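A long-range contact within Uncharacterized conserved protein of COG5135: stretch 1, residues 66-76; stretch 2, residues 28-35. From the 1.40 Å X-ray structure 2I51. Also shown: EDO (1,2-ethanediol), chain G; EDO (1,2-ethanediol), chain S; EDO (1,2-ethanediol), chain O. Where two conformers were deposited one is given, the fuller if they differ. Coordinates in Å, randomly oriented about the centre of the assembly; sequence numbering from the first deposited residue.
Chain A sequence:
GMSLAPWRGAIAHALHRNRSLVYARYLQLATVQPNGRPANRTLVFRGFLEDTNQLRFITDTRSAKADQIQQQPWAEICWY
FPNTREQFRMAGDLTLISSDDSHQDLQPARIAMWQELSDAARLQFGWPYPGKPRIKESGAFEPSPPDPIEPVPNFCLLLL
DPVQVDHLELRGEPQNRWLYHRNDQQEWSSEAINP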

ATOM      1  N   ALA A  66       4.611  14.411  -4.794  1.00 19.83           N
ATOM      2  CA  ALA A  66       5.320  15.038  -5.940  1.00 21.01           C
ATOM      3  C   ALA A  66       6.766  15.321  -5.601  1.00 21.96           C
ATOM      4  O   ALA A  66       7.664  14.948  -6.360  1.00 21.14           O
ATOM      5  CB  ALA A  66       4.583  16.303  -6.442  1.00 23.26           C
ATOM      6  N   ASP A  67       7.017  15.930  -4.449  1.00 21.63           N
ATOM      7  CA  ASP A  67       8.393  16.224  -4.090  1.00 21.26           C
ATOM      8  C   ASP A  67       9.155  14.961  -3.730  1.00 21.95           C
ATOM      9  O   ASP A  67      10.342  14.818  -4.007  1.00 21.06           O
ATOM     10  CB  ASP A  67       8.483  17.186  -2.914  1.00 23.71           C
ATOM     11  CG  ASP A  67       9.900  17.598  -2.645  1.00 33.65           C
ATOM     12  OD1 ASP A  67      10.485  18.278  -3.522  1.00 44.48           O
ATOM     13  OD2 ASP A  67      10.448  17.199  -1.594  1.00 45.05           O
ATOM     14  N   GLN A  68       8.464  14.001  -3.118  1.00 19.08           N
ATOM     15  CA  GLN A  68       9.144  12.750  -2.766  1.00 18.35           C
ATOM     16  C   GLN A  68       9.650  12.082  -4.048  1.00 18.97           C
ATOM     17  O   GLN A  68      10.768  11.579  -4.088  1.00 19.62           O
ATOM     18  CB  GLN A  68       8.213  11.773  -2.040  1.00 18.19           C
ATOM     19  CG  GLN A  68       7.677  12.287  -0.665  1.00 15.55           C
ATOM     20  CD  GLN A  68       6.514  11.498  -0.137  1.00 16.12           C
ATOM     21  OE1 GLN A  68       6.170  10.429  -0.650  1.00 17.49           O
ATOM     22  NE2 GLN A  68       5.883  12.023   0.911  1.00 17.90           N
ATOM     23  N   ILE A  69       8.817  12.059  -5.076  1.00 18.64           N
ATOM     24  CA  ILE A  69       9.151  11.394  -6.337  1.00 18.47           C
ATOM     25  C   ILE A  69      10.290  12.116  -7.050  1.00 20.21           C
ATOM     26  O   ILE A  69      11.197  11.490  -7.611  1.00 19.64           O
ATOM     27  CB  ILE A  69       7.885  11.270  -7.204  1.00 17.55           C
ATOM     28  CG1 ILE A  69       6.932  10.286  -6.531  1.00 18.01           C
ATOM     29  CG2 ILE A  69       8.199  10.837  -8.630  1.00 19.15           C
ATOM     30  CD1 ILE A  69       5.518  10.289  -7.048  1.00 20.02           C
ATOM     31  N   GLN A  70      10.258  13.442  -7.041  1.00 19.19           N
ATOM     32  CA  GLN A  70      11.337  14.189  -7.651  1.00 20.70           C
ATOM     33  C   GLN A  70      12.684  13.881  -7.026  1.00 22.44           C
ATOM     34  O   GLN A  70      13.694  13.827  -7.731  1.00 26.01           O
ATOM     35  CB  GLN A  70      11.030  15.692  -7.571  1.00 23.14           C
ATOM     36  CG  GLN A  70       9.781  16.054  -8.374  1.00 31.58           C
ATOM     37  N   GLN A  71      12.715  13.677  -5.708  1.00 20.68           N
ATOM     38  CA  GLN A  71      13.967  13.351  -5.028  1.00 21.29           C
ATOM     39  C   GLN A  71      14.368  11.877  -5.127  1.00 21.72           C
ATOM     40  O   GLN A  71      15.553  11.569  -5.149  1.00 24.11           O
ATOM     41  CB  GLN A  71      13.945  13.807  -3.566  1.00 22.28           C
ATOM     42  CG  GLN A  71      13.726  15.302  -3.422  1.00 23.14           C
ATOM     43  CD  GLN A  71      14.060  15.837  -2.030  1.00 28.40           C
ATOM     44  OE1 GLN A  71      15.072  15.468  -1.433  1.00 44.05           O
ATOM     45  NE2 GLN A  71      13.204  16.722  -1.519  1.00 39.76           N
ATOM     46  N   GLN A  72      13.393  10.962  -5.198  1.00 20.09           N
ATOM     47  CA  GLN A  72      13.685   9.535  -5.324  1.00 19.14           C
ATOM     48  C   GLN A  72      12.580   8.920  -6.171  1.00 18.34           C
ATOM     49  O   GLN A  72      11.510   8.601  -5.668  1.00 16.99           O
ATOM     50  CB  GLN A  72      13.788   8.890  -3.955  1.00 21.95           C
ATOM     51  CG  GLN A  72      13.748   7.345  -3.862  1.00 28.61           C
ATOM     52  CD  GLN A  72      14.824   6.636  -4.600  1.00 35.45           C
ATOM     53  OE1 GLN A  72      14.835   6.592  -5.823  1.00 29.38           O
ATOM     54  NE2 GLN A  72      15.757   6.046  -3.852  1.00 43.95           N
ATOM     55  N   PRO A  73      12.831   8.808  -7.469  1.00 18.07           N
ATOM     56  CA  PRO A  73      11.784   8.323  -8.352  0.50 18.79           C
ATOM     57  C   PRO A  73      11.470   6.778  -8.189  0.50 15.06           C
ATOM     58  O   PRO A  73      10.571   6.259  -8.785  0.50 15.17           O
ATOM     59  CB  PRO A  73      12.263   8.826  -9.742  1.00 22.73           C
ATOM     60  CG  PRO A  73      13.735   8.959  -9.641  1.00 25.05           C
ATOM     61  CD  PRO A  73      14.052   9.232  -8.185  1.00 21.93           C
ATOM     62  N   TRP A  74      12.215   6.021  -7.409  0.50 22.73           N
ATOM     63  CA  TRP A  74      11.907   4.591  -7.386  1.00 24.42           C
ATOM     64  C   TRP A  74      10.714   4.301  -6.455  1.00 26.70           C
ATOM     65  O   TRP A  74      10.726   4.770  -5.313  1.00 28.77           O
ATOM     66  CB  TRP A  74      13.102   3.874  -6.923  1.00 27.21           C
ATOM     67  CG  TRP A  74      12.899   2.423  -7.020  1.00 30.00           C
ATOM     68  CD1 TRP A  74      12.227   1.636  -6.137  1.00 24.82           C
ATOM     69  CD2 TRP A  74      13.371   1.570  -8.051  1.00 27.92           C
ATOM     70  NE1 TRP A  74      12.241   0.352  -6.553  1.00 23.55           N
ATOM     71  CE2 TRP A  74      12.981   0.267  -7.712  1.00 24.81           C
ATOM     72  CE3 TRP A  74      14.103   1.777  -9.230  1.00 24.77           C
ATOM     73  CZ2 TRP A  74      13.289  -0.838  -8.506  1.00 26.17           C
ATOM     74  CZ3 TRP A  74      14.413   0.667 -10.012  1.00 23.88           C
ATOM     75  CH2 TRP A  74      14.028  -0.606  -9.644  1.00 26.04           C
ATOM     76  N   ALA A  75       9.708   3.562  -6.947  1.00 19.97           N
ATOM     77  CA  ALA A  75       8.500   3.269  -6.146  1.00 18.65           C
ATOM     78  C   ALA A  75       8.187   1.774  -6.221  1.00 17.33           C
ATOM     79  O   ALA A  75       8.680   1.079  -7.114  1.00 16.94           O
ATOM     80  CB  ALA A  75       7.328   4.077  -6.600  1.00 23.03           C
ATOM     81  N   GLU A  76       7.346   1.306  -5.298  1.00 14.58           N
ATOM     82  CA  GLU A  76       6.842  -0.035  -5.397  1.00 13.83           C
ATOM     83  C   GLU A  76       5.336  -0.003  -5.173  1.00 15.80           C
ATOM     84  O   GLU A  76       4.852   0.541  -4.153  1.00 17.29           O
ATOM     85  CB  GLU A  76       7.458  -0.954  -4.346  1.00 15.86           C
ATOM     86  CG  GLU A  76       7.042  -2.420  -4.559  1.00 16.13           C
ATOM     87  CD  GLU A  76       7.954  -3.391  -3.821  1.00 17.56           C
ATOM     88  OE1 GLU A  76       9.192  -3.441  -4.136  1.00 21.07           O
ATOM     89  OE2 GLU A  76       7.495  -4.124  -2.929  1.00 18.39           O
TER
HETATM   90  C1  EDO G 304       9.386  -7.512  -6.065  1.00 31.74           C
HETATM   91  O1  EDO G 304       8.601  -7.218  -4.901  1.00 34.96           O
HETATM   92  C2  EDO G 304       8.622  -6.741  -7.115  1.00 32.38           C
HETATM   93  O2  EDO G 304       8.356  -5.457  -6.588  1.00 38.43           O
HETATM   94  C1  EDO S 303       3.946  11.863   6.121  1.00 38.76           C
HETATM   95  O1  EDO S 303       4.308  12.213   4.785  1.00 50.88           O
HETATM   96  C2  EDO S 303       3.903  10.343   6.257  0.50 31.83           C
HETATM   97  O2  EDO S 303       3.836   9.725   4.965  0.50 18.18           O
HETATM   98  C1  EDO O 312      12.438  -5.985  -4.028  1.00 46.56           C
HETATM   99  O1  EDO O 312      11.798  -4.921  -4.757  1.00 45.87           O
HETATM  100  C2  EDO O 312      11.773  -5.984  -2.675  1.00 44.34           C
HETATM  101  O2  EDO O 312      10.731  -4.997  -2.783  1.00 26.83           O
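Stretch 2 (28-35) QLATVQPN

Stretch 2 enters as a β-strand, Gln 28 to Val 32, and leaves the strand at Gln 33; it lies against both the helix and the strand of stretch 1. Against strand 74-76 it runs roughly antiparallel, the N-to-C directions 143° apart and the axes 4.9 Å apart at closest approach. Helix 66-71 is crossed at 63°, its axis coming no nearer than 8.1 Å. Glu 76 and Ala 30 form an antiparallel hydrogen-bonded pair, CA to CA 5.3 Å: Ala 30 N donates to Glu 76 O (2.9 Å) and Glu 76 N to Ala 30 O (3.1 Å), both nearly straight. Toward Val 32 the direct pairing gives way to water. Water 2 donates to Gln 72 O (2.9 Å) and Trp 74 O (2.7 Å) and accepts from Val 32 N (2.9 Å), while water 1 joins Val 32 O (2.6 Å) to Gln 68 O (2.9 Å), so the strand is tied to the last turn of the helix and the loop beyond it.

Among the side chains, Gln 68 points toward stretch 2 and is the most covered residue of stretch 1. Its OE1 accepts a hydrogen bond from Thr 31 OG1 at 2.7 Å, and its NE2 lies 3.7 Å from Gln 33 CG. Nearby, Ile 69 CG1 packs 4.0 Å from Thr 31 CG2. Ala 75 also points toward stretch 2; its CB meets Leu 29 CD1 at 3.5 Å, an apolar contact, and sits 3.3 Å from Ala 30 O. At the exposed border, Gln 71 NE2 donates to Asp 67 OD2 (2.8 Å) one turn earlier and lies 3.5 Å from Pro 34 CG, so the proline ring rests beside this polar pair.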

ATOM      1  N   GLN A  28      -1.869   0.557  -4.239  1.00 14.53           N
ATOM      2  CA  GLN A  28      -1.108   1.333  -3.267  1.00 13.88           C
ATOM      3  C   GLN A  28       0.299   1.603  -3.740  1.00 14.70           C
ATOM      4  O   GLN A  28       1.045   0.636  -4.051  1.00 16.13           O
ATOM      5  CB  GLN A  28      -1.129   0.648  -1.894  1.00 15.01           C
ATOM      6  CG  GLN A  28      -2.497   0.667  -1.229  1.00 14.02           C
ATOM      7  CD  GLN A  28      -3.536  -0.186  -1.871  1.00 16.50           C
ATOM      8  OE1 GLN A  28      -3.248  -1.324  -2.291  1.00 16.84           O
ATOM      9  NE2 GLN A  28      -4.768   0.351  -2.010  1.00 17.08           N
ATOM     10  N   LEU A  29       0.678   2.877  -3.764  1.00 13.59           N
ATOM     11  CA  LEU A  29       2.008   3.249  -4.243  1.00 14.39           C
ATOM     12  C   LEU A  29       2.850   3.678  -3.061  1.00 13.58           C
ATOM     13  O   LEU A  29       2.551   4.668  -2.350  1.00 14.94           O
ATOM     14  CB  LEU A  29       1.905   4.445  -5.183  1.00 16.96           C
ATOM     15  CG  LEU A  29       3.256   5.084  -5.594  1.00 17.48           C
ATOM     16  CD1 LEU A  29       3.790   4.252  -6.698  1.00 26.65           C
ATOM     17  CD2 LEU A  29       3.088   6.577  -5.973  1.00 22.13           C
ATOM     18  N   ALA A  30       3.971   2.965  -2.860  1.00 12.61           N
ATOM     19  CA  ALA A  30       4.917   3.300  -1.817  1.00 12.98           C
ATOM     20  C   ALA A  30       6.099   4.045  -2.409  1.00 15.20           C
ATOM     21  O   ALA A  30       6.687   3.626  -3.394  1.00 15.38           O
ATOM     22  CB  ALA A  30       5.438   1.994  -1.117  1.00 16.09           C
ATOM     23  N   THR A  31       6.479   5.121  -1.738  1.00 13.90           N
ATOM     24  CA  THR A  31       7.645   5.900  -2.059  1.00 16.10           C
ATOM     25  C   THR A  31       8.481   6.071  -0.790  1.00 16.67           C
ATOM     26  O   THR A  31       8.096   5.582   0.289  1.00 14.74           O
ATOM     27  CB  THR A  31       7.221   7.326  -2.552  1.00 14.92           C
ATOM     28  OG1 THR A  31       6.330   7.928  -1.570  1.00 16.29           O
ATOM     29  CG2 THR A  31       6.581   7.301  -3.916  1.00 16.82           C
ATOM     30  N   VAL A  32       9.655   6.707  -0.915  1.00 16.55           N
ATOM     31  CA  VAL A  32      10.494   7.009   0.240  1.00 16.89           C
ATOM     32  C   VAL A  32      10.594   8.524   0.357  1.00 16.11           C
ATOM     33  O   VAL A  32      10.763   9.262  -0.660  1.00 19.16           O
ATOM     34  CB  VAL A  32      11.899   6.333   0.165  1.00 20.08           C
ATOM     35  CG1 VAL A  32      12.710   6.531   1.471  1.00 20.53           C
ATOM     36  CG2 VAL A  32      11.776   4.866  -0.031  1.00 26.32           C
ATOM     37  N   GLN A  33      10.453   9.019   1.590  1.00 16.16           N
ATOM     38  CA  GLN A  33      10.582  10.442   1.863  1.00 19.54           C
ATOM     39  C   GLN A  33      12.066  10.841   1.929  1.00 18.73           C
ATOM     40  O   GLN A  33      12.932   9.998   2.133  1.00 19.26           O
ATOM     41  CB  GLN A  33       9.872  10.783   3.165  1.00 19.56           C
ATOM     42  CG  GLN A  33       8.399  10.406   3.144  1.00 21.46           C
ATOM     43  CD  GLN A  33       7.730  10.573   4.492  1.00 26.37           C
ATOM     44  OE1 GLN A  33       7.623  11.699   5.026  1.00 32.11           O
ATOM     45  NE2 GLN A  33       7.320   9.465   5.082  1.00 22.18           N
ATOM     46  N   PRO A  34      12.360  12.135   1.744  1.00 19.66           N
ATOM     47  CA  PRO A  34      13.722  12.629   1.949  1.00 23.31           C
ATOM     48  C   PRO A  34      14.327  12.219   3.295  1.00 23.68           C
ATOM     49  O   PRO A  34      15.551  12.022   3.394  1.00 25.27           O
ATOM     50  CB  PRO A  34      13.566  14.152   1.853  1.00 23.67           C
ATOM     51  CG  PRO A  34      12.359  14.349   0.979  1.00 24.37           C
ATOM     52  CD  PRO A  34      11.452  13.176   1.223  1.00 21.34           C
ATOM     53  N   ASN A  35      13.503  12.111   4.333  1.00 22.45           N
ATOM     54  CA  ASN A  35      14.008  11.702   5.644  1.00 22.63           C
ATOM     55  C   ASN A  35      14.244  10.178   5.785  1.00 23.67           C
ATOM     56  O   ASN A  35      14.652   9.712   6.851  1.00 23.04           O
ATOM     57  CB  ASN A  35      13.094  12.204   6.781  1.00 24.32           C
ATOM     58  CG  ASN A  35      11.719  11.548   6.774  1.00 28.59           C
ATOM     59  OD1 ASN A  35      11.464  10.584   6.037  1.00 21.32           O
ATOM     60  ND2 ASN A  35      10.822  12.071   7.607  1.00 32.33           N
TER
HETATM   61  O   HOH W   1      12.111  11.288  -1.564  1.00 21.16           O
HETATM   62  O   HOH W   2      10.337   6.863  -3.689  1.00 24.37           O